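Local coordinates for OsmC-like protein (Jannaschia sp., PDB 3CJE) that probably acts as a peroxidase of the OsmC family, reducing organic hydroperoxides and so giving resistance to them, at residues Asn29-Ala34 against Cys73-Ile78. Sequence-based numbering, arbitrary orientation. Where two conformers were deposited one is given.
Sequences NELDVA and CVMTQI
N29 of strand 29-34 meets M75 and T76 of helix 73-78 where the two segments run nearly antiparallel, their N-to-C directions 152° apart. The short axes come no closer than 9.8 Å, and the CA atoms of N29 and M75, the nearest pair, are 7.4 Å apart, so side chains bridge the gap. N29 and M75, a selenomethionine here, point toward each other, the M75 chain running alongside N29 in the reverse sense. M75 extends from the helix toward the strand and sets SE between the N29 amide and L31, and the bend at chi3 (75°) turns its methyl CE onto the amide, 3.3 Å from OD1 of N29. CB of M75 lies over this same face, 3.7 Å from ND2 of N29, so the M75 chain spans one face of the amide from end to end. L31, two residues on along this face of the strand, brings its CD2 to 4.0 Å from SE of M75; L31 also rests on A68 and T71 of the helix.

T76 stands roughly perpendicular to N29, and one water joins them: it accepts from ND2 of N29 at 3.1 Å and donates to OG1 of T76 at 2.9 Å. The T76 rotamer (chi1 -64°) turns OG1 back toward the carbonyl O of G72, one turn earlier, to which it also hydrogen-bonds. ND2 of N29 has a further, weak hydrogen bond to OG1 of T47, while OD1 is taken by NH1 of R79, further along helix 62-81.

This is helix 62-81 lying against one face of the antiparallel sheet, with P62 of the second subunit packing on T76. Because R79 donates to OD1 and the water accepts from ND2, the pairing sets which end of the buried amide is O and which is N, while M75 covers one face of it.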
loop_
_atom_site.group_PDB
_atom_site.type_symbol
_atom_site.label_atom_id
_atom_site.label_comp_id
_atom_site.label_asym_id
_atom_site.label_seq_id
_atom_site.Cartn_x
_atom_site.Cartn_y
_atom_site.Cartn_z
ATOM N N ASN A 29 9.513 12.707 2.741
ATOM C CA ASN A 29 10.183 11.494 3.139
ATOM C C ASN A 29 10.823 10.865 1.921
ATOM O O ASN A 29 10.131 10.619 0.933
ATOM C CB ASN A 29 9.182 10.536 3.764
ATOM C CG ASN A 29 8.582 11.085 5.019
ATOM O OD1 ASN A 29 9.295 11.630 5.862
ATOM N ND2 ASN A 29 7.263 10.993 5.118
ATOM N N GLU A 30 12.123 10.597 1.985
ATOM C CA GLU A 30 12.818 9.987 0.866
ATOM C C GLU A 30 12.997 8.500 1.144
ATOM O O GLU A 30 13.667 8.130 2.108
ATOM C CB GLU A 30 14.144 10.704 0.645
ATOM C CG GLU A 30 13.915 12.107 0.092
ATOM C CD GLU A 30 15.196 12.913 -0.169
ATOM O OE1 GLU A 30 16.283 12.505 0.288
ATOM O OE2 GLU A 30 15.094 13.981 -0.832
ATOM N N LEU A 31 12.360 7.682 0.295
ATOM C CA LEU A 31 12.115 6.291 0.529
ATOM C C LEU A 31 12.960 5.452 -0.424
ATOM O O LEU A 31 12.654 5.385 -1.593
ATOM C CB LEU A 31 10.627 6.006 0.322
ATOM C CG LEU A 31 9.714 6.879 1.196
ATOM C CD1 LEU A 31 8.292 6.951 0.728
ATOM C CD2 LEU A 31 9.869 6.442 2.680
ATOM N N ASP A 32 13.996 4.817 0.113
ATOM C CA ASP A 32 14.882 3.941 -0.629
ATOM C C ASP A 32 14.330 2.521 -0.526
ATOM O O ASP A 32 14.533 1.828 0.464
ATOM C CB ASP A 32 16.285 4.004 -0.026
ATOM C CG ASP A 32 17.282 3.053 -0.680
ATOM O OD1 ASP A 32 17.014 2.436 -1.780
ATOM O OD2 ASP A 32 18.367 2.915 -0.030
ATOM N N VAL A 33 13.599 2.102 -1.557
ATOM C CA VAL A 33 12.956 0.787 -1.587
ATOM C C VAL A 33 13.813 -0.209 -2.315
ATOM O O VAL A 33 14.477 0.123 -3.324
ATOM C CB VAL A 33 11.555 0.859 -2.279
ATOM C CG1 VAL A 33 10.887 -0.513 -2.361
ATOM C CG2 VAL A 33 10.654 1.867 -1.569
ATOM N N ALA A 34 13.902 -1.416 -1.772
ATOM C CA ALA A 34 14.558 -2.495 -2.482
ATOM C C ALA A 34 13.694 -3.746 -2.517
ATOM O O ALA A 34 13.113 -4.123 -1.492
ATOM C CB ALA A 34 15.874 -2.861 -1.800
ATOM N N CYS A 73 3.724 6.670 5.463
ATOM C CA CYS A 73 2.545 6.909 6.338
ATOM C C CYS A 73 3.001 6.959 7.808
ATOM O O CYS A 73 2.719 7.914 8.539
ATOM C CB CYS A 73 1.478 5.860 6.104
ATOM S SG CYS A 73 -0.158 6.406 6.806
ATOM N N VAL A 74 3.791 5.973 8.213
ATOM C CA VAL A 74 4.317 5.899 9.575
ATOM C C VAL A 74 5.145 7.135 9.884
ATOM O O VAL A 74 4.974 7.804 10.901
ATOM C CB VAL A 74 5.167 4.617 9.776
ATOM C CG1 VAL A 74 5.974 4.665 11.099
ATOM C CG2 VAL A 74 4.235 3.377 9.758
HETATM N N MSE A 75 6.061 7.468 8.971
HETATM C CA MSE A 75 6.933 8.636 9.144
HETATM C C MSE A 75 6.149 9.930 9.251
HETATM O O MSE A 75 6.455 10.783 10.095
HETATM C CB MSE A 75 7.943 8.693 7.985
HETATM C CG MSE A 75 8.925 7.603 8.030
HETATM SE SE MSE A 75 10.120 7.689 6.503
HETATM C CE MSE A 75 11.189 9.182 7.138
ATOM N N THR A 76 5.133 10.084 8.403
ATOM C CA THR A 76 4.307 11.269 8.429
ATOM C C THR A 76 3.637 11.452 9.791
ATOM O O THR A 76 3.632 12.556 10.342
ATOM C CB THR A 76 3.297 11.259 7.259
ATOM O OG1 THR A 76 4.043 11.316 6.027
ATOM C CG2 THR A 76 2.362 12.470 7.338
ATOM N N GLN A 77 3.093 10.376 10.368
ATOM C CA GLN A 77 2.423 10.497 11.669
ATOM C C GLN A 77 3.424 10.840 12.777
ATOM O O GLN A 77 3.132 11.642 13.663
ATOM C CB GLN A 77 1.686 9.205 12.037
ATOM C CG GLN A 77 0.798 8.596 10.970
ATOM C CD GLN A 77 -0.202 9.538 10.492
ATOM O OE1 GLN A 77 -0.803 10.266 11.301
ATOM N NE2 GLN A 77 -0.403 9.574 9.176
ATOM N N ILE A 78 4.606 10.203 12.760
ATOM C CA ILE A 78 5.655 10.550 13.713
ATOM C C ILE A 78 5.978 12.038 13.667
ATOM O O ILE A 78 6.028 12.739 14.696
ATOM C CB ILE A 78 6.910 9.708 13.491
ATOM C CG1 ILE A 78 6.634 8.243 13.833
ATOM C CG2 ILE A 78 8.092 10.230 14.330
ATOM C CD1 ILE A 78 7.740 7.282 13.383
HETATM O O HOH W 1 5.982 13.424 6.591
#